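Long-range contacts in GlcNAc Inducible Gene 2, GIG2 (PDB 6AKZ), which binds an iron(III) ion and is probably an oxygenase of the DUF1479 family, within the cupin clan: residues Y128-S133 with D176-R181; N395-D400 with E413-N418. All coordinates share one frame; numbering follows the deposited sequence.

Contact 1: residues Y128-S133 with D176-R181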
# COMPACT_ATOMS: atom_id res chain seq x y z
N TYR A 128 -16.33 0.10 -9.05
CA TYR A 128 -17.16 1.28 -9.40
C TYR A 128 -16.31 2.56 -9.21
O TYR A 128 -15.80 2.81 -8.11
CB TYR A 128 -18.36 1.30 -8.48
CG TYR A 128 -19.26 0.15 -8.81
CD1 TYR A 128 -19.07 -1.11 -8.22
CD2 TYR A 128 -20.26 0.29 -9.75
CE1 TYR A 128 -19.86 -2.19 -8.61
CE2 TYR A 128 -21.08 -0.78 -10.12
CZ TYR A 128 -20.89 -2.02 -9.54
OH TYR A 128 -21.68 -3.07 -9.89
N ASN A 129 -16.18 3.36 -10.27
CA ASN A 129 -15.26 4.50 -10.29
C ASN A 129 -15.97 5.72 -9.73
O ASN A 129 -16.24 6.69 -10.46
CB ASN A 129 -14.73 4.74 -11.72
CG ASN A 129 -13.75 3.66 -12.15
OD1 ASN A 129 -13.68 2.61 -11.56
ND2 ASN A 129 -12.96 3.94 -13.14
N VAL A 130 -16.38 5.61 -8.47
CA VAL A 130 -16.93 6.66 -7.71
C VAL A 130 -15.84 7.00 -6.67
O VAL A 130 -15.32 6.12 -5.93
CB VAL A 130 -18.30 6.32 -7.11
CG1 VAL A 130 -18.28 5.13 -6.14
CG2 VAL A 130 -18.85 7.51 -6.36
N PHE A 131 -15.50 8.27 -6.59
CA PHE A 131 -14.42 8.74 -5.70
C PHE A 131 -14.83 9.68 -4.58
O PHE A 131 -14.28 9.56 -3.45
CB PHE A 131 -13.35 9.36 -6.57
CG PHE A 131 -12.78 8.40 -7.57
CD1 PHE A 131 -11.83 7.46 -7.21
CD2 PHE A 131 -13.29 8.36 -8.90
CE1 PHE A 131 -11.29 6.60 -8.15
CE2 PHE A 131 -12.77 7.47 -9.84
CZ PHE A 131 -11.76 6.57 -9.46
N TRP A 132 -15.77 10.63 -4.84
CA TRP A 132 -16.06 11.75 -3.95
C TRP A 132 -17.50 11.77 -3.36
O TRP A 132 -17.98 12.81 -2.88
CB TRP A 132 -15.69 13.12 -4.62
CG TRP A 132 -14.33 13.20 -5.30
CD1 TRP A 132 -14.06 13.41 -6.63
CD2 TRP A 132 -13.05 12.93 -4.69
NE1 TRP A 132 -12.69 13.33 -6.89
CE2 TRP A 132 -12.05 13.03 -5.71
CE3 TRP A 132 -12.65 12.66 -3.38
CZ2 TRP A 132 -10.71 12.87 -5.46
CZ3 TRP A 132 -11.26 12.47 -3.14
CH2 TRP A 132 -10.33 12.59 -4.16
N SER A 133 -18.19 10.63 -3.43
CA SER A 133 -19.57 10.58 -2.95
C SER A 133 -19.67 10.92 -1.49
O SER A 133 -18.69 10.79 -0.72
CB SER A 133 -20.14 9.15 -3.21
OG SER A 133 -19.55 8.18 -2.36
N ASP A 176 -9.93 6.94 -3.97
CA ASP A 176 -10.01 5.60 -4.49
C ASP A 176 -11.45 5.17 -4.58
O ASP A 176 -12.38 5.87 -4.10
CB ASP A 176 -9.18 4.64 -3.62
CG ASP A 176 -8.51 3.51 -4.41
OD1 ASP A 176 -8.92 3.19 -5.51
OD2 ASP A 176 -7.55 2.89 -3.91
N ARG A 177 -11.62 3.99 -5.16
CA ARG A 177 -12.95 3.60 -5.58
C ARG A 177 -13.52 2.58 -4.66
O ARG A 177 -13.07 2.43 -3.54
CB ARG A 177 -12.89 3.18 -6.99
CG ARG A 177 -11.98 2.10 -7.27
CD ARG A 177 -11.83 2.02 -8.76
NE ARG A 177 -10.90 0.94 -9.08
CZ ARG A 177 -10.83 0.36 -10.29
NH1 ARG A 177 -11.62 0.76 -11.31
NH2 ARG A 177 -9.99 -0.63 -10.48
N ILE A 178 -14.67 2.03 -5.04
CA ILE A 178 -15.33 1.02 -4.29
C ILE A 178 -15.39 -0.30 -5.11
O ILE A 178 -15.28 -0.32 -6.32
CB ILE A 178 -16.70 1.51 -3.80
CG1 ILE A 178 -17.68 1.66 -4.92
CG2 ILE A 178 -16.56 2.86 -3.04
CD1 ILE A 178 -19.12 1.91 -4.45
N ARG A 179 -15.52 -1.41 -4.38
CA ARG A 179 -15.77 -2.71 -4.96
C ARG A 179 -17.07 -3.26 -4.41
O ARG A 179 -17.37 -3.17 -3.20
CB ARG A 179 -14.61 -3.64 -4.68
CG ARG A 179 -15.02 -5.09 -4.93
CD ARG A 179 -13.86 -6.02 -4.78
NE ARG A 179 -13.16 -6.07 -3.47
CZ ARG A 179 -13.56 -6.68 -2.35
NH1 ARG A 179 -14.79 -7.15 -2.22
NH2 ARG A 179 -12.68 -6.82 -1.33
N ILE A 180 -17.94 -3.74 -5.31
CA ILE A 180 -19.12 -4.46 -4.87
C ILE A 180 -19.13 -5.72 -5.72
O ILE A 180 -19.48 -5.65 -6.90
CB ILE A 180 -20.43 -3.66 -5.13
CG1 ILE A 180 -20.38 -2.33 -4.39
CG2 ILE A 180 -21.64 -4.42 -4.61
CD1 ILE A 180 -21.53 -1.39 -4.71
N ARG A 181 -18.63 -6.83 -5.14
CA ARG A 181 -18.39 -8.08 -5.85
C ARG A 181 -19.55 -9.05 -5.57
O ARG A 181 -19.81 -9.43 -4.45
CB ARG A 181 -17.11 -8.72 -5.45
CG ARG A 181 -16.76 -10.00 -6.24
CD ARG A 181 -15.34 -10.37 -5.94
NE ARG A 181 -15.01 -11.66 -6.53
CZ ARG A 181 -13.88 -12.31 -6.31
NH1 ARG A 181 -12.95 -11.84 -5.48
NH2 ARG A 181 -13.67 -13.46 -6.93
O HOH W 1 -21.53 -5.32 -8.59

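Contact 2: residues N395-D400 with E413-N418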
# COMPACT_ATOMS: atom_id res chain seq x y z
N ASN A 395 -15.32 18.10 -9.18
CA ASN A 395 -16.20 16.93 -9.22
C ASN A 395 -15.91 15.96 -10.35
O ASN A 395 -16.82 15.48 -11.03
CB ASN A 395 -17.63 17.43 -9.32
CG ASN A 395 -18.60 16.56 -8.60
OD1 ASN A 395 -18.28 15.56 -7.94
ND2 ASN A 395 -19.83 16.97 -8.68
N ILE A 396 -14.65 15.62 -10.51
CA ILE A 396 -14.11 14.69 -11.53
C ILE A 396 -13.24 13.60 -10.83
O ILE A 396 -12.99 13.68 -9.64
CB ILE A 396 -13.31 15.41 -12.61
CG1 ILE A 396 -12.16 16.20 -12.00
CG2 ILE A 396 -14.25 16.34 -13.43
CD1 ILE A 396 -11.22 16.79 -13.04
N SER A 397 -12.71 12.70 -11.62
CA SER A 397 -11.92 11.56 -11.14
C SER A 397 -10.57 12.10 -10.76
O SER A 397 -10.13 13.05 -11.36
CB SER A 397 -11.74 10.53 -12.26
OG SER A 397 -12.90 9.76 -12.37
N PRO A 398 -9.88 11.46 -9.76
CA PRO A 398 -8.48 11.81 -9.54
C PRO A 398 -7.69 11.32 -10.73
O PRO A 398 -8.16 10.49 -11.54
CB PRO A 398 -8.11 11.05 -8.26
CG PRO A 398 -9.15 10.03 -8.03
CD PRO A 398 -10.40 10.53 -8.72
N ALA A 399 -6.50 11.85 -10.85
CA ALA A 399 -5.68 11.71 -12.03
C ALA A 399 -5.42 10.33 -12.50
O ALA A 399 -5.27 10.11 -13.70
CB ALA A 399 -4.32 12.37 -11.77
N ASP A 400 -5.23 9.38 -11.57
CA ASP A 400 -4.93 8.01 -11.99
C ASP A 400 -6.10 7.38 -12.73
O ASP A 400 -5.88 6.46 -13.51
CB ASP A 400 -4.58 7.08 -10.81
CG ASP A 400 -3.29 7.51 -10.08
OD1 ASP A 400 -2.49 8.22 -10.68
OD2 ASP A 400 -3.01 7.08 -8.93
N GLU A 413 -18.62 12.84 -16.60
CA GLU A 413 -18.60 12.23 -15.24
C GLU A 413 -18.99 13.23 -14.16
O GLU A 413 -18.88 14.43 -14.34
CB GLU A 413 -17.28 11.52 -14.98
CG GLU A 413 -16.03 12.39 -15.11
CD GLU A 413 -14.86 11.95 -14.23
OE1 GLU A 413 -14.95 10.90 -13.55
OE2 GLU A 413 -13.81 12.65 -14.25
N PHE A 414 -19.55 12.70 -13.08
CA PHE A 414 -19.99 13.45 -11.95
C PHE A 414 -19.63 12.62 -10.68
O PHE A 414 -20.03 11.48 -10.59
CB PHE A 414 -21.49 13.61 -12.01
CG PHE A 414 -22.06 14.27 -10.83
CD1 PHE A 414 -21.99 15.64 -10.68
CD2 PHE A 414 -22.66 13.52 -9.83
CE1 PHE A 414 -22.51 16.24 -9.55
CE2 PHE A 414 -23.16 14.13 -8.67
CZ PHE A 414 -23.08 15.48 -8.54
N GLN A 415 -18.96 13.17 -9.68
CA GLN A 415 -18.44 12.34 -8.59
C GLN A 415 -19.06 12.49 -7.24
O GLN A 415 -18.51 11.92 -6.25
CB GLN A 415 -16.91 12.55 -8.52
CG GLN A 415 -16.17 11.93 -9.73
CD GLN A 415 -16.16 10.42 -9.69
OE1 GLN A 415 -16.41 9.83 -8.65
NE2 GLN A 415 -15.83 9.79 -10.81
N GLY A 416 -20.13 13.29 -7.11
CA GLY A 416 -20.82 13.43 -5.86
C GLY A 416 -20.20 14.33 -4.83
O GLY A 416 -20.59 14.30 -3.67
N ALA A 417 -19.20 15.13 -5.23
CA ALA A 417 -18.44 15.99 -4.31
C ALA A 417 -19.31 17.04 -3.76
O ALA A 417 -20.03 17.68 -4.51
CB ALA A 417 -17.33 16.67 -5.05
N ASN A 418 -19.33 17.16 -2.46
CA ASN A 418 -20.01 18.27 -1.82
C ASN A 418 -19.21 18.74 -0.67
O ASN A 418 -19.03 18.01 0.30
CB ASN A 418 -21.40 17.88 -1.32
CG ASN A 418 -22.46 18.22 -2.30
OD1 ASN A 418 -23.12 17.35 -2.85
ND2 ASN A 418 -22.63 19.51 -2.56

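Contact 1: residues Y128-S133 with D176-R181
The Y128 ring meets I180 at CE1, 3.8 Å from CB of I180, the two side chains crossing at about a right angle. OH of Y128 and the carbonyl O of I180 share a water, 2.6 Å from OH of Y128; that hydroxyl also hydrogen-bonds with N of N123. CG1 of I178 touches both CB of Y128, at 3.6 Å, and CG1 of V130, which the V130 torsion (chi1 61°) sets between its own backbone N and carbonyl carbon. V130 also packs on F109 of helix 96-112. R177 runs beside N129, both pointing the same way. NH1 of R177 donates to OD1 of N129 at 2.8 Å, the acceptor lying in the guanidinium plane while the amide is turned 57° from it. The F131 ring lies alongside R177 as well, its plane nearly parallel to that of the guanidinium (1° apart). CD1 of F131 comes 3.5 Å from the carbonyl C of D176. D176 in turn takes the backbone N of R177 on OD1, a bond just before strand 178-181. The main chains join through Y128 N to I178 O, nearly straight at 3.0 Å, and a weak return bond from I178 N to Y128 O. Beyond that pair N129 makes an inverse gamma turn and the chain leaves the strand. This is an antiparallel hydrogen-bonded pair at the margin of the seven-stranded mixed sheet, where short strand 127-128 forms the outermost strand within the chain.

Contact 2: residues N395-D400 with E413-N418
The amide of N395 crosses the ring of F414 obliquely, the two planes 65° apart; ND2 of N395 is modelled unusually close to CE1 of F414, at 2.9 Å, a distance that is doubtful in detail. The amide oxygen OD1 is turned to the backbone beyond F414: A417 N donates to OD1 of N395 at 2.9 Å from above the carbonyl plane, and Q415 N adds a weak bond to the same oxygen. CB of A417 closes in on OD1 of N395 too, at 3.2 Å. N395 has positive phi (55°) as the C-prime residue of the Schellman motif ending helix 382-394, and its side chain is the one that accepts these two N-H groups. A second grip is built on E413. Its CG sits between the backbone N and the carbonyl carbon (chi1 57°), and the chain beyond is extended, presenting the carboxylate to S397. There OG of S397 donates to OE1 of E413 at 2.6 Å on the syn lone pair, while N of S397 reaches OE2 of E413 at 2.9 Å from above the carboxylate plane. NE2 of Q415 gives OE1 of E413 a second donor at 3.1 Å, OE1 of Q415 accepts from N of F131, and R402 forms a salt bridge with OE2 of E413. CG of Q415 packs on the carbonyl C of I396, 3.5 Å away. The contact is thus predominantly polar: with serine, amide and arginine donors converging on it, the E413 carboxylate is probably stabilised in its charged form.

In the fold
Contacts 1 and 2 are joined directly, their centres 11 Å apart. Q415 of contact 2 bridges them: its OE1 lies 2.7 Å from N of F131, a hydrogen bond, and its NE2 donates to O of N129. In addition, NE1 of W132 bonds to O of I396 at 2.8 Å, and CG of F131 packs on CD of P398 at 3.4 Å. The loop 128-133 thereby connects the sheet to the turns following helices 382-394 and 407-412. The iron, held by H192, D194 and H355, lies about 9 Å from the side chain of D176 in contact 1, whereas contact 2 is away from the metal site.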